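Local coordinates for protein DYNE7 (Micromonospora chersina, PDB 2XEM) that acts as a hot-dog fold thioesterase in biosynthesis of the enediyne dynemicin, probably releasing a polyene intermediate, and binds a hexaenone ligand with induced fit, at residues S10-H15 with E80-M85; H35-C40 with M97-V102; H68-A73 with Q114-V119; D47-V52 with A136-A141. One frame throughout, in Å; residues are numbered along the deposited sequence.

In the fold
Interactions 1, 2 and 3 all reach the curled antiparallel sheet of the hot-dog fold, whereas interaction 4 joins helices about 23 Å, centre to centre, from interaction 3. Interaction 2 is the buried core contact, with helix 32-48 packed on strand 94-105 by aromatic rings and an amide. The other three are partly buried. Interactions 1 and 3 are strand pairings, one to strand 11-16 and one next to the subunit interface, and both carry charged groups on one face. Interaction 4 shares helix 32-48 with interaction 2 but relies on a carboxylate at a helix start and small apolar groups. Tyr11 and Asp47 link interactions 1 and 4 by a hydrogen bond.

Interaction 1: residues S10-H15 with E80-M85; sequences SYVHRH and EVEVRM
Val83 CG2 meets the imidazole of His13 at its edge, near the ring plane, 4.2 Å from CD2, and Met85 CE comes obliquely to the phenol of Tyr11. Both rings also meet helix 32-48: Phe44 makes an edge-to-face contact with Tyr11, and the rings of His43 and His13 meet steeply. This is the antiparallel pairing of strand 11-16 with strand 80-91 in the hot-dog sheet, with Tyr11, His13 and His15 on the side that faces the helix. Each of the three forms a hydrogen-bonded pair, with Met85, Val83 and Val81; the His13 N to Val83 O bond, 2.9 Å, is nearly straight at 173°. The Tyr11 hydroxyl leaves the contact to bond Asp47. The other face carries mostly charged side chains, with Val12 among them. Glu80 OE1 lies at the edge of the Arg14 guanidinium, 2.9 Å from NE, in a salt bridge whose hydrogen bond is weak; the two side chains cross at about a right angle and the guanidinium and carboxylate planes are 65° apart. Nearby, Val12 CG1 packs 3.7 Å from Glu82 CD. That carboxylate is held side-on by Arg84, whose NE and NH2 both bond Glu82 OE1, each at 2.9 Å.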
loop_
_atom_site.group_PDB
_atom_site.type_symbol
_atom_site.label_atom_id
_atom_site.label_comp_id
_atom_site.label_asym_id
_atom_site.label_seq_id
_atom_site.Cartn_x
_atom_site.Cartn_y
_atom_site.Cartn_z
ATOM N N SER D 10 1.075 25.979 -10.669
ATOM C CA SER D 10 0.889 24.989 -9.655
ATOM C C SER D 10 2.175 24.291 -9.345
ATOM O O SER D 10 3.102 24.305 -10.140
ATOM C CB SER D 10 -0.207 24.013 -10.044
ATOM O OG SER D 10 0.159 23.316 -11.224
ATOM N N TYR D 11 2.253 23.732 -8.142
ATOM C CA TYR D 11 3.349 22.867 -7.762
ATOM C C TYR D 11 3.145 21.494 -8.413
ATOM O O TYR D 11 2.050 20.919 -8.307
ATOM C CB TYR D 11 3.426 22.751 -6.238
ATOM C CG TYR D 11 4.508 21.791 -5.844
ATOM C CD1 TYR D 11 5.848 22.153 -5.921
ATOM C CD2 TYR D 11 4.201 20.487 -5.468
ATOM C CE1 TYR D 11 6.858 21.239 -5.630
ATOM C CE2 TYR D 11 5.201 19.570 -5.162
ATOM C CZ TYR D 11 6.525 19.954 -5.236
ATOM O OH TYR D 11 7.502 19.062 -4.930
ATOM N N VAL D 12 4.194 20.963 -9.054
ATOM C CA VAL D 12 4.089 19.725 -9.807
ATOM C C VAL D 12 4.856 18.631 -9.100
ATOM O O VAL D 12 6.071 18.767 -8.885
ATOM C CB VAL D 12 4.542 19.876 -11.271
ATOM C CG1 VAL D 12 4.487 18.521 -11.999
ATOM C CG2 VAL D 12 3.687 20.910 -11.993
ATOM N N HIS D 13 4.122 17.569 -8.668
ATOM C CA HIS D 13 4.751 16.340 -8.210
ATOM C C HIS D 13 4.593 15.291 -9.285
ATOM O O HIS D 13 3.469 14.932 -9.619
ATOM C CB HIS D 13 4.148 15.869 -6.872
ATOM C CG HIS D 13 4.576 14.490 -6.471
ATOM N ND1 HIS D 13 5.846 14.218 -6.040
ATOM C CD2 HIS D 13 3.867 13.339 -6.502
ATOM C CE1 HIS D 13 5.874 12.922 -5.801
ATOM N NE2 HIS D 13 4.700 12.355 -6.045
ATOM N N ARG D 14 5.711 14.801 -9.827
ATOM C CA ARG D 14 5.721 13.792 -10.881
ATOM C C ARG D 14 5.658 12.396 -10.261
ATOM O O ARG D 14 6.449 12.074 -9.380
ATOM C CB ARG D 14 6.995 13.955 -11.716
ATOM C CG ARG D 14 7.074 13.058 -12.945
ATOM C CD ARG D 14 8.451 13.184 -13.567
ATOM N NE ARG D 14 8.736 12.136 -14.551
ATOM C CZ ARG D 14 9.276 10.953 -14.267
ATOM N NH1 ARG D 14 9.544 10.621 -13.008
ATOM N NH2 ARG D 14 9.522 10.080 -15.236
ATOM N N HIS D 15 4.731 11.561 -10.737
ATOM C CA HIS D 15 4.611 10.187 -10.268
ATOM C C HIS D 15 4.489 9.222 -11.444
ATOM O O HIS D 15 3.656 9.418 -12.306
ATOM C CB HIS D 15 3.440 10.055 -9.275
ATOM C CG HIS D 15 3.054 8.640 -8.989
ATOM N ND1 HIS D 15 2.058 8.060 -9.726
ATOM C CD2 HIS D 15 3.551 7.712 -8.135
ATOM C CE1 HIS D 15 1.988 6.807 -9.345
ATOM N NE2 HIS D 15 2.829 6.543 -8.382
ATOM N N GLU D 80 3.017 8.412 -16.737
ATOM C CA GLU D 80 3.645 9.501 -16.008
ATOM C C GLU D 80 2.548 10.517 -15.663
ATOM O O GLU D 80 1.913 11.088 -16.555
ATOM C CB GLU D 80 4.781 10.121 -16.828
ATOM C CG GLU D 80 5.429 11.321 -16.151
ATOM C CD GLU D 80 6.458 12.034 -17.016
ATOM O OE1 GLU D 80 6.949 13.099 -16.580
ATOM O OE2 GLU D 80 6.739 11.564 -18.143
ATOM N N VAL D 81 2.281 10.668 -14.365
ATOM C CA VAL D 81 1.188 11.500 -13.867
ATOM C C VAL D 81 1.785 12.697 -13.163
ATOM O O VAL D 81 2.656 12.532 -12.312
ATOM C CB VAL D 81 0.208 10.721 -12.936
ATOM C CG1 VAL D 81 -0.935 11.632 -12.430
ATOM C CG2 VAL D 81 -0.341 9.470 -13.623
ATOM N N GLU D 82 1.342 13.904 -13.550
ATOM C CA GLU D 82 1.669 15.099 -12.784
ATOM C C GLU D 82 0.562 15.358 -11.773
ATOM O O GLU D 82 -0.601 15.507 -12.151
ATOM C CB GLU D 82 1.832 16.285 -13.694
ATOM C CG GLU D 82 3.098 16.220 -14.495
ATOM C CD GLU D 82 3.343 17.473 -15.306
ATOM O OE1 GLU D 82 2.489 18.393 -15.310
ATOM O OE2 GLU D 82 4.403 17.519 -15.961
ATOM N N VAL D 83 0.923 15.324 -10.491
ATOM C CA VAL D 83 0.015 15.668 -9.401
ATOM C C VAL D 83 0.244 17.166 -9.148
ATOM O O VAL D 83 1.254 17.555 -8.573
ATOM C CB VAL D 83 0.230 14.785 -8.141
ATOM C CG1 VAL D 83 -0.811 15.126 -7.060
ATOM C CG2 VAL D 83 0.161 13.290 -8.500
ATOM N N ARG D 84 -0.665 17.997 -9.673
ATOM C CA ARG D 84 -0.518 19.441 -9.657
ATOM C C ARG D 84 -1.282 20.019 -8.489
ATOM O O ARG D 84 -2.503 19.923 -8.445
ATOM C CB ARG D 84 -0.994 20.034 -10.991
ATOM C CG ARG D 84 -0.251 19.450 -12.182
ATOM C CD ARG D 84 -0.819 20.015 -13.443
ATOM N NE ARG D 84 -0.111 19.530 -14.626
ATOM C CZ ARG D 84 -0.505 19.762 -15.872
ATOM N NH1 ARG D 84 -1.609 20.469 -16.106
ATOM N NH2 ARG D 84 0.190 19.287 -16.890
ATOM N N MET D 85 -0.563 20.607 -7.533
ATOM C CA MET D 85 -1.139 21.110 -6.295
ATOM C C MET D 85 -1.300 22.633 -6.285
ATOM O O MET D 85 -0.401 23.371 -6.691
ATOM C CB MET D 85 -0.302 20.660 -5.100
ATOM C CG MET D 85 -0.962 20.916 -3.761
ATOM S SD MET D 85 0.056 20.295 -2.405
ATOM C CE MET D 85 1.435 21.531 -2.470
#

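Interaction 2: residues H35-C40 with M97-V102; sequences HWQGHC and MSFDYV
Gln37 lies across the face of the Phe99 ring. CB starts 3.8 Å from Phe99 CZ. CG, anti to the carbonyl carbon at chi1 -70°, stands over the ring centre in a CH-pi contact, 3.7 Å from the centroid, and also lies 3.2 Å from Tyr101 OH. CD lies past the rim near CE2, and the amide runs almost parallel to the ring, the planes 8° apart, displaced beyond its edge. OE1 remains 3.9 Å from Phe99 CE2, while NE2 gives a hydrogen bond to Tyr101 OH at 3.0 Å, with the hydroxyl tilted 22° out of the amide plane. The same hydroxyl is also bonded to the carbonyl oxygen of Tyr33, and NE2 has a weak second bond to His68 O. An alanine here would probably leave the face of Phe99 without the CG methylene that covers its centre, and the Tyr101 hydroxyl without its NE2 donor. Two smaller contacts flank the glutamine. Trp36 CE3 meets Tyr101 CD1 at 3.7 Å, at the edge of the indole, whose NE1 is bonded to Glu21. Cys40 SG sits at the edge of the Phe99 ring, 4.1 Å from CE1, in a sulfur-aromatic contact. All five residues are buried where the central helix packs on the inner face of the curved antiparallel sheet, the arrangement that defines the hot-dog fold.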
loop_
_atom_site.group_PDB
_atom_site.type_symbol
_atom_site.label_atom_id
_atom_site.label_comp_id
_atom_site.label_asym_id
_atom_site.label_seq_id
_atom_site.Cartn_x
_atom_site.Cartn_y
_atom_site.Cartn_z
ATOM N N HIS D 35 -3.091 8.560 -1.729
ATOM C CA HIS D 35 -1.680 8.463 -1.348
ATOM C C HIS D 35 -0.865 9.530 -2.041
ATOM O O HIS D 35 -0.018 10.145 -1.408
ATOM C CB HIS D 35 -1.066 7.080 -1.686
ATOM C CG HIS D 35 -1.539 5.991 -0.806
ATOM N ND1 HIS D 35 -0.780 5.541 0.225
ATOM C CD2 HIS D 35 -2.666 5.253 -0.883
ATOM C CE1 HIS D 35 -1.474 4.571 0.787
ATOM N NE2 HIS D 35 -2.628 4.381 0.154
ATOM N N TRP D 36 -1.130 9.751 -3.352
ATOM C CA TRP D 36 -0.393 10.697 -4.174
ATOM C C TRP D 36 -0.510 12.146 -3.697
ATOM O O TRP D 36 0.421 12.915 -3.914
ATOM C CB TRP D 36 -0.804 10.590 -5.639
ATOM C CG TRP D 36 -0.575 9.249 -6.277
ATOM C CD1 TRP D 36 0.182 8.211 -5.796
ATOM C CD2 TRP D 36 -1.117 8.810 -7.520
ATOM N NE1 TRP D 36 0.117 7.146 -6.652
ATOM C CE2 TRP D 36 -0.671 7.483 -7.725
ATOM C CE3 TRP D 36 -1.942 9.416 -8.498
ATOM C CZ2 TRP D 36 -1.012 6.754 -8.861
ATOM C CZ3 TRP D 36 -2.318 8.672 -9.608
ATOM C CH2 TRP D 36 -1.844 7.366 -9.791
ATOM N N GLN D 37 -1.632 12.507 -3.050
ATOM C CA GLN D 37 -1.803 13.818 -2.378
ATOM C C GLN D 37 -0.777 13.976 -1.264
ATOM O O GLN D 37 -0.170 15.039 -1.142
ATOM C CB GLN D 37 -3.215 13.941 -1.789
ATOM C CG GLN D 37 -4.279 14.070 -2.853
ATOM C CD GLN D 37 -5.662 14.269 -2.289
ATOM O OE1 GLN D 37 -5.879 14.348 -1.084
ATOM N NE2 GLN D 37 -6.637 14.350 -3.163
ATOM N N GLY D 38 -0.603 12.907 -0.476
ATOM C CA GLY D 38 0.391 12.825 0.582
ATOM C C GLY D 38 1.794 12.983 0.012
ATOM O O GLY D 38 2.558 13.810 0.499
ATOM N N HIS D 39 2.140 12.192 -1.017
ATOM C CA HIS D 39 3.461 12.252 -1.654
ATOM C C HIS D 39 3.730 13.661 -2.187
ATOM O O HIS D 39 4.836 14.195 -2.041
ATOM C CB HIS D 39 3.558 11.280 -2.834
ATOM C CG HIS D 39 3.223 9.852 -2.548
ATOM N ND1 HIS D 39 3.158 9.350 -1.262
ATOM C CD2 HIS D 39 2.938 8.861 -3.411
ATOM C CE1 HIS D 39 2.882 8.069 -1.390
ATOM N NE2 HIS D 39 2.729 7.732 -2.656
ATOM N N CYS D 40 2.731 14.235 -2.861
ATOM C CA CYS D 40 2.805 15.590 -3.378
ATOM C C CYS D 40 3.064 16.632 -2.268
ATOM O O CYS D 40 3.987 17.429 -2.408
ATOM C CB CYS D 40 1.553 15.927 -4.184
ATOM S SG CYS D 40 1.578 17.596 -4.899
ATOM N N MET D 97 -5.859 22.456 0.199
ATOM C CA MET D 97 -5.136 22.281 -1.065
ATOM C C MET D 97 -6.037 21.596 -2.060
ATOM O O MET D 97 -6.887 20.810 -1.648
ATOM C CB MET D 97 -3.909 21.373 -0.858
ATOM C CG MET D 97 -2.788 22.031 -0.086
ATOM S SD MET D 97 -1.711 20.779 0.648
ATOM C CE MET D 97 -2.793 20.234 2.059
ATOM N N SER D 98 -5.860 21.895 -3.356
ATOM C CA SER D 98 -6.527 21.197 -4.458
ATOM C C SER D 98 -5.512 20.594 -5.422
ATOM O O SER D 98 -4.359 21.027 -5.465
ATOM C CB SER D 98 -7.510 22.111 -5.196
ATOM O OG SER D 98 -6.848 23.273 -5.671
ATOM N N PHE D 99 -5.936 19.549 -6.156
ATOM C CA PHE D 99 -5.048 18.714 -6.977
ATOM C C PHE D 99 -5.705 18.416 -8.301
ATOM O O PHE D 99 -6.888 18.083 -8.324
ATOM C CB PHE D 99 -4.693 17.390 -6.275
ATOM C CG PHE D 99 -4.121 17.517 -4.880
ATOM C CD1 PHE D 99 -2.746 17.531 -4.674
ATOM C CD2 PHE D 99 -4.960 17.599 -3.769
ATOM C CE1 PHE D 99 -2.217 17.650 -3.383
ATOM C CE2 PHE D 99 -4.428 17.730 -2.482
ATOM C CZ PHE D 99 -3.056 17.750 -2.302
ATOM N N ASP D 100 -4.952 18.608 -9.399
ATOM C CA ASP D 100 -5.260 18.050 -10.699
ATOM C C ASP D 100 -4.308 16.886 -10.923
ATOM O O ASP D 100 -3.120 17.010 -10.631
ATOM C CB ASP D 100 -5.052 19.085 -11.815
ATOM C CG ASP D 100 -6.159 20.122 -11.992
ATOM O OD1 ASP D 100 -7.191 20.034 -11.280
ATOM O OD2 ASP D 100 -6.013 20.988 -12.867
ATOM N N TYR D 101 -4.821 15.749 -11.422
ATOM C CA TYR D 101 -3.953 14.606 -11.740
ATOM C C TYR D 101 -3.953 14.478 -13.242
ATOM O O TYR D 101 -4.961 14.079 -13.829
ATOM C CB TYR D 101 -4.473 13.303 -11.135
ATOM C CG TYR D 101 -4.682 13.305 -9.639
ATOM C CD1 TYR D 101 -3.819 12.615 -8.802
ATOM C CD2 TYR D 101 -5.810 13.905 -9.070
ATOM C CE1 TYR D 101 -4.066 12.516 -7.435
ATOM C CE2 TYR D 101 -6.053 13.836 -7.699
ATOM C CZ TYR D 101 -5.192 13.118 -6.892
ATOM O OH TYR D 101 -5.473 12.949 -5.567
ATOM N N VAL D 102 -2.836 14.846 -13.860
ATOM C CA VAL D 102 -2.741 14.922 -15.312
ATOM C C VAL D 102 -1.750 13.877 -15.826
ATOM O O VAL D 102 -0.563 13.935 -15.476
ATOM C CB VAL D 102 -2.399 16.363 -15.785
ATOM C CG1 VAL D 102 -2.348 16.448 -17.315
ATOM C CG2 VAL D 102 -3.409 17.383 -15.219
#

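Interaction 3: residues H68-A73 with Q114-V119; sequences HADFYA and QGRQTV
The guanidinium of Arg116 lies flat on the imidazole of His68, the two side chains side by side and pointing the same way, with planes 18° apart and centres 4.2 Å from each other. Strands 60-71 and 110-124 pair here antiparallel in the hot-dog sheet, and His68, Ala69 and Asp70 also pair with a strand of the second subunit, so the sheet runs on across the subunit interface. A bend at chi3 (-50°) turns NE of Arg116 toward the imidazole, and NH2 ends over its rim, 3.4 Å from His68 CG. Beside the stack, a water in the guanidinium plane joins two opposite charges, giving a hydrogen bond to Asp70 OD2 and accepting one of 2.9 Å from Arg116 NH1. Farther along, Tyr72 crosses Gln114 obliquely, its ring 59° from the amide plane, and its hydroxyl donates to a lone pair of Gln114 OE1 at 2.8 Å. The other amide atom, NE2, is bonded to Asp100. An alanine in place of Gln114 would probably leave the Tyr72 hydroxyl without its acceptor and Asp100 OD1 without this donor. Between the two polar groups the backbones come close at the non-hydrogen-bonded pair, where Ala69 CA lies 4.1 Å from Gly115 CA.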
loop_
_atom_site.group_PDB
_atom_site.type_symbol
_atom_site.label_atom_id
_atom_site.label_comp_id
_atom_site.label_asym_id
_atom_site.label_seq_id
_atom_site.Cartn_x
_atom_site.Cartn_y
_atom_site.Cartn_z
ATOM N N HIS D 68 -10.785 14.393 -0.636
ATOM C CA HIS D 68 -11.779 14.193 -1.681
ATOM C C HIS D 68 -11.047 13.872 -2.986
ATOM O O HIS D 68 -9.939 14.377 -3.214
ATOM C CB HIS D 68 -12.641 15.459 -1.845
ATOM C CG HIS D 68 -13.900 15.209 -2.620
ATOM N ND1 HIS D 68 -13.944 15.361 -3.995
ATOM C CD2 HIS D 68 -15.101 14.746 -2.193
ATOM C CE1 HIS D 68 -15.172 15.013 -4.354
ATOM N NE2 HIS D 68 -15.903 14.632 -3.304
ATOM N N ALA D 69 -11.645 13.024 -3.818
ATOM C CA ALA D 69 -11.196 12.812 -5.193
ATOM C C ALA D 69 -12.383 12.600 -6.107
ATOM O O ALA D 69 -13.371 12.002 -5.691
ATOM C CB ALA D 69 -10.231 11.626 -5.287
ATOM N N ASP D 70 -12.318 13.180 -7.327
ATOM C CA ASP D 70 -13.247 12.934 -8.438
ATOM C C ASP D 70 -12.461 12.265 -9.553
ATOM O O ASP D 70 -11.403 12.774 -9.927
ATOM C CB ASP D 70 -13.829 14.264 -8.950
ATOM C CG ASP D 70 -14.793 14.885 -7.966
ATOM O OD1 ASP D 70 -15.917 14.367 -7.831
ATOM O OD2 ASP D 70 -14.426 15.890 -7.331
ATOM N N PHE D 71 -12.958 11.163 -10.089
ATOM C CA PHE D 71 -12.218 10.354 -11.083
ATOM C C PHE D 71 -12.865 10.494 -12.463
ATOM O O PHE D 71 -14.090 10.387 -12.572
ATOM C CB PHE D 71 -12.160 8.867 -10.650
ATOM C CG PHE D 71 -11.618 8.688 -9.244
ATOM C CD1 PHE D 71 -10.246 8.598 -9.017
ATOM C CD2 PHE D 71 -12.480 8.655 -8.142
ATOM C CE1 PHE D 71 -9.738 8.445 -7.723
ATOM C CE2 PHE D 71 -11.971 8.497 -6.841
ATOM C CZ PHE D 71 -10.598 8.383 -6.644
ATOM N N TYR D 72 -12.054 10.768 -13.500
ATOM C CA TYR D 72 -12.580 11.075 -14.841
ATOM C C TYR D 72 -12.141 10.072 -15.908
ATOM O O TYR D 72 -12.927 9.716 -16.771
ATOM C CB TYR D 72 -12.230 12.516 -15.280
ATOM C CG TYR D 72 -12.606 13.589 -14.274
ATOM C CD1 TYR D 72 -13.908 13.692 -13.778
ATOM C CD2 TYR D 72 -11.671 14.518 -13.838
ATOM C CE1 TYR D 72 -14.258 14.687 -12.849
ATOM C CE2 TYR D 72 -12.010 15.515 -12.923
ATOM C CZ TYR D 72 -13.298 15.595 -12.426
ATOM O OH TYR D 72 -13.603 16.594 -11.536
ATOM N N ALA D 73 -10.889 9.655 -15.875
ATOM C CA ALA D 73 -10.331 8.723 -16.852
ATOM C C ALA D 73 -9.360 7.792 -16.145
ATOM O O ALA D 73 -8.695 8.215 -15.200
ATOM C CB ALA D 73 -9.623 9.495 -17.967
ATOM N N GLN D 114 -9.405 14.831 -10.176
ATOM C CA GLN D 114 -9.108 16.009 -9.360
ATOM C C GLN D 114 -9.300 15.632 -7.899
ATOM O O GLN D 114 -9.959 14.637 -7.595
ATOM C CB GLN D 114 -9.973 17.217 -9.750
ATOM C CG GLN D 114 -9.593 17.816 -11.123
ATOM C CD GLN D 114 -10.530 18.898 -11.540
ATOM O OE1 GLN D 114 -11.740 18.718 -11.582
ATOM N NE2 GLN D 114 -9.987 20.059 -11.869
ATOM N N GLY D 115 -8.688 16.400 -7.012
ATOM C CA GLY D 115 -8.819 16.136 -5.591
ATOM C C GLY D 115 -8.693 17.362 -4.733
ATOM O O GLY D 115 -8.349 18.450 -5.215
ATOM N N ARG D 116 -8.970 17.178 -3.436
ATOM C CA ARG D 116 -8.857 18.241 -2.445
ATOM C C ARG D 116 -8.507 17.599 -1.133
ATOM O O ARG D 116 -8.915 16.464 -0.878
ATOM C CB ARG D 116 -10.202 18.991 -2.238
ATOM C CG ARG D 116 -10.703 19.812 -3.386
ATOM C CD ARG D 116 -11.966 20.606 -2.986
ATOM N NE ARG D 116 -13.015 19.794 -2.328
ATOM C CZ ARG D 116 -13.977 19.128 -2.958
ATOM N NH1 ARG D 116 -14.030 19.115 -4.285
ATOM N NH2 ARG D 116 -14.903 18.481 -2.268
ATOM N N GLN D 117 -7.858 18.363 -0.258
ATOM C CA GLN D 117 -7.536 17.898 1.086
ATOM C C GLN D 117 -7.433 19.104 2.000
ATOM O O GLN D 117 -6.918 20.146 1.572
ATOM C CB GLN D 117 -6.174 17.200 1.021
ATOM C CG GLN D 117 -5.743 16.509 2.248
ATOM C CD GLN D 117 -4.373 15.996 1.973
ATOM O OE1 GLN D 117 -3.382 16.705 2.142
ATOM N NE2 GLN D 117 -4.307 14.814 1.410
ATOM N N THR D 118 -7.891 18.954 3.257
ATOM C CA THR D 118 -7.629 19.949 4.297
ATOM C C THR D 118 -6.731 19.326 5.322
ATOM O O THR D 118 -6.998 18.221 5.774
ATOM C CB THR D 118 -8.927 20.471 4.952
ATOM O OG1 THR D 118 -9.853 20.807 3.936
ATOM C CG2 THR D 118 -8.686 21.689 5.860
ATOM N N VAL D 119 -5.676 20.036 5.699
ATOM C CA VAL D 119 -4.766 19.604 6.759
ATOM C C VAL D 119 -4.709 20.612 7.901
ATOM O O VAL D 119 -4.906 21.809 7.682
ATOM C CB VAL D 119 -3.336 19.244 6.257
ATOM C CG1 VAL D 119 -3.350 18.212 5.146
ATOM C CG2 VAL D 119 -2.511 20.501 5.887
HETATM O O HOH W 1 -15.746 17.822 -6.230
#

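Interaction 4: residues D47-V52 with A136-A141; sequences DHAPGV and AELRRA
The break between helix 32-48 and helix 50-55, where Ala49 occupies the N-cap position of the second helix, is met by Glu137 from the first turn of helix 136-143. In the glutamate CG is anti to the backbone N (chi1 -176°), and the chain beyond it is extended, carrying the carboxylate to the opening turn of helix 50-55. There two weak hydrogen bonds come from backbone N-H groups: Gly51 N to OE1 at 3.3 Å, and Val52 N to OE2 at 3.0 Å, the latter strongly bent at 124°. Gly51, having no side chain, lets Glu137 OE2 approach its CA to 3.1 Å, while Pro50 CD lies 3.3 Å from OE1. A negative charge at this helix start would probably be favoured by the local backbone dipoles.

Nearer the helix backbones the contact turns apolar. The methyl of Ala49 rests 4.1 Å from Glu137 CG and also touches the side chains of Leu138 and Ala141. Val52 slides past the glutamate in the opposite direction and crosses Leu138 at about a right angle, its CG2 3.9 Å from Leu138 CB. At the other end Ala141 CB packs against His48, 3.5 Å from its carbonyl oxygen. Farther inward, Leu138 and Ala141 reach Phe44 of helix 32-48, and Leu138 also meets Leu45, placing helix 136-143 against the end of the central helix. The ring of His48 meets that of Tyr11, which brings the helical corner up to strand 11-16.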
loop_
_atom_site.group_PDB
_atom_site.type_symbol
_atom_site.label_atom_id
_atom_site.label_comp_id
_atom_site.label_asym_id
_atom_site.label_seq_id
_atom_site.Cartn_x
_atom_site.Cartn_y
_atom_site.Cartn_z
ATOM N N ASP D 47 10.902 20.646 -1.214
ATOM C CA ASP D 47 11.303 21.631 -2.215
ATOM C C ASP D 47 11.223 23.067 -1.712
ATOM O O ASP D 47 12.084 23.871 -2.042
ATOM C CB ASP D 47 10.429 21.497 -3.480
ATOM C CG ASP D 47 10.728 20.292 -4.341
ATOM O OD1 ASP D 47 11.835 19.721 -4.207
ATOM O OD2 ASP D 47 9.854 19.914 -5.151
ATOM N N HIS D 48 10.190 23.406 -0.924
ATOM C CA HIS D 48 9.825 24.815 -0.717
ATOM C C HIS D 48 9.697 25.221 0.743
ATOM O O HIS D 48 9.613 26.403 1.036
ATOM C CB HIS D 48 8.540 25.169 -1.522
ATOM C CG HIS D 48 8.705 24.988 -2.998
ATOM N ND1 HIS D 48 9.688 25.668 -3.706
ATOM C CD2 HIS D 48 8.036 24.184 -3.852
ATOM C CE1 HIS D 48 9.572 25.267 -4.961
ATOM N NE2 HIS D 48 8.591 24.373 -5.099
ATOM N N ALA D 49 9.633 24.248 1.652
ATOM C CA ALA D 49 9.538 24.524 3.080
ATOM C C ALA D 49 10.416 23.534 3.878
ATOM O O ALA D 49 9.903 22.854 4.769
ATOM C CB ALA D 49 8.072 24.473 3.528
ATOM N N PRO D 50 11.747 23.426 3.573
ATOM C CA PRO D 50 12.567 22.383 4.227
ATOM C C PRO D 50 12.668 22.477 5.749
ATOM O O PRO D 50 12.892 21.458 6.386
ATOM C CB PRO D 50 13.945 22.546 3.553
ATOM C CG PRO D 50 13.992 23.970 3.125
ATOM C CD PRO D 50 12.583 24.254 2.668
ATOM N N GLY D 51 12.538 23.684 6.313
ATOM C CA GLY D 51 12.515 23.888 7.761
ATOM C C GLY D 51 11.328 23.194 8.400
ATOM O O GLY D 51 11.463 22.600 9.473
ATOM N N VAL D 52 10.152 23.244 7.733
ATOM C CA VAL D 52 8.926 22.562 8.169
ATOM C C VAL D 52 9.120 21.036 8.095
ATOM O O VAL D 52 8.753 20.329 9.032
ATOM C CB VAL D 52 7.664 23.031 7.385
ATOM C CG1 VAL D 52 6.419 22.310 7.868
ATOM C CG2 VAL D 52 7.477 24.546 7.456
ATOM N N ALA D 136 5.402 30.124 9.391
ATOM C CA ALA D 136 5.588 31.231 8.437
ATOM C C ALA D 136 6.161 30.746 7.092
ATOM O O ALA D 136 5.667 31.136 6.040
ATOM C CB ALA D 136 6.485 32.280 9.049
ATOM N N GLU D 137 7.152 29.831 7.148
ATOM C CA GLU D 137 7.830 29.282 5.980
ATOM C C GLU D 137 6.849 28.559 5.046
ATOM O O GLU D 137 6.951 28.709 3.819
ATOM C CB GLU D 137 8.939 28.326 6.433
ATOM C CG GLU D 137 9.764 27.773 5.287
ATOM C CD GLU D 137 10.774 26.710 5.667
ATOM O OE1 GLU D 137 11.733 26.522 4.893
ATOM O OE2 GLU D 137 10.630 26.081 6.738
ATOM N N LEU D 138 5.908 27.789 5.632
ATOM C CA LEU D 138 4.898 27.055 4.893
ATOM C C LEU D 138 3.842 28.014 4.314
ATOM O O LEU D 138 3.483 27.876 3.154
ATOM C CB LEU D 138 4.257 25.971 5.795
ATOM C CG LEU D 138 3.177 25.070 5.192
ATOM C CD1 LEU D 138 3.634 24.454 3.821
ATOM C CD2 LEU D 138 2.810 23.964 6.171
ATOM N N ARG D 139 3.357 28.979 5.111
ATOM C CA ARG D 139 2.459 30.043 4.641
ATOM C C ARG D 139 3.048 30.714 3.380
ATOM O O ARG D 139 2.386 30.785 2.340
ATOM C CB ARG D 139 2.257 31.106 5.761
ATOM C CG ARG D 139 1.102 32.070 5.498
ATOM C CD ARG D 139 1.368 33.473 6.027
ATOM N NE ARG D 139 0.387 34.464 5.559
ATOM C CZ ARG D 139 0.438 35.100 4.384
ATOM N NH1 ARG D 139 1.404 34.830 3.511
ATOM N NH2 ARG D 139 -0.488 35.997 4.070
ATOM N N ARG D 140 4.301 31.169 3.496
ATOM C CA ARG D 140 5.117 31.781 2.458
ATOM C C ARG D 140 5.184 30.886 1.186
ATOM O O ARG D 140 4.920 31.345 0.081
ATOM C CB ARG D 140 6.522 32.007 3.058
ATOM C CG ARG D 140 7.320 33.115 2.478
ATOM C CD ARG D 140 8.405 33.590 3.434
ATOM N NE ARG D 140 9.464 32.594 3.674
ATOM C CZ ARG D 140 9.868 32.191 4.880
ATOM N NH1 ARG D 140 9.313 32.689 5.979
ATOM N NH2 ARG D 140 10.825 31.288 4.997
ATOM N N ALA D 141 5.498 29.612 1.363
ATOM C CA ALA D 141 5.667 28.649 0.266
ATOM C C ALA D 141 4.319 28.359 -0.464
ATOM O O ALA D 141 4.252 28.423 -1.705
ATOM C CB ALA D 141 6.290 27.366 0.798
#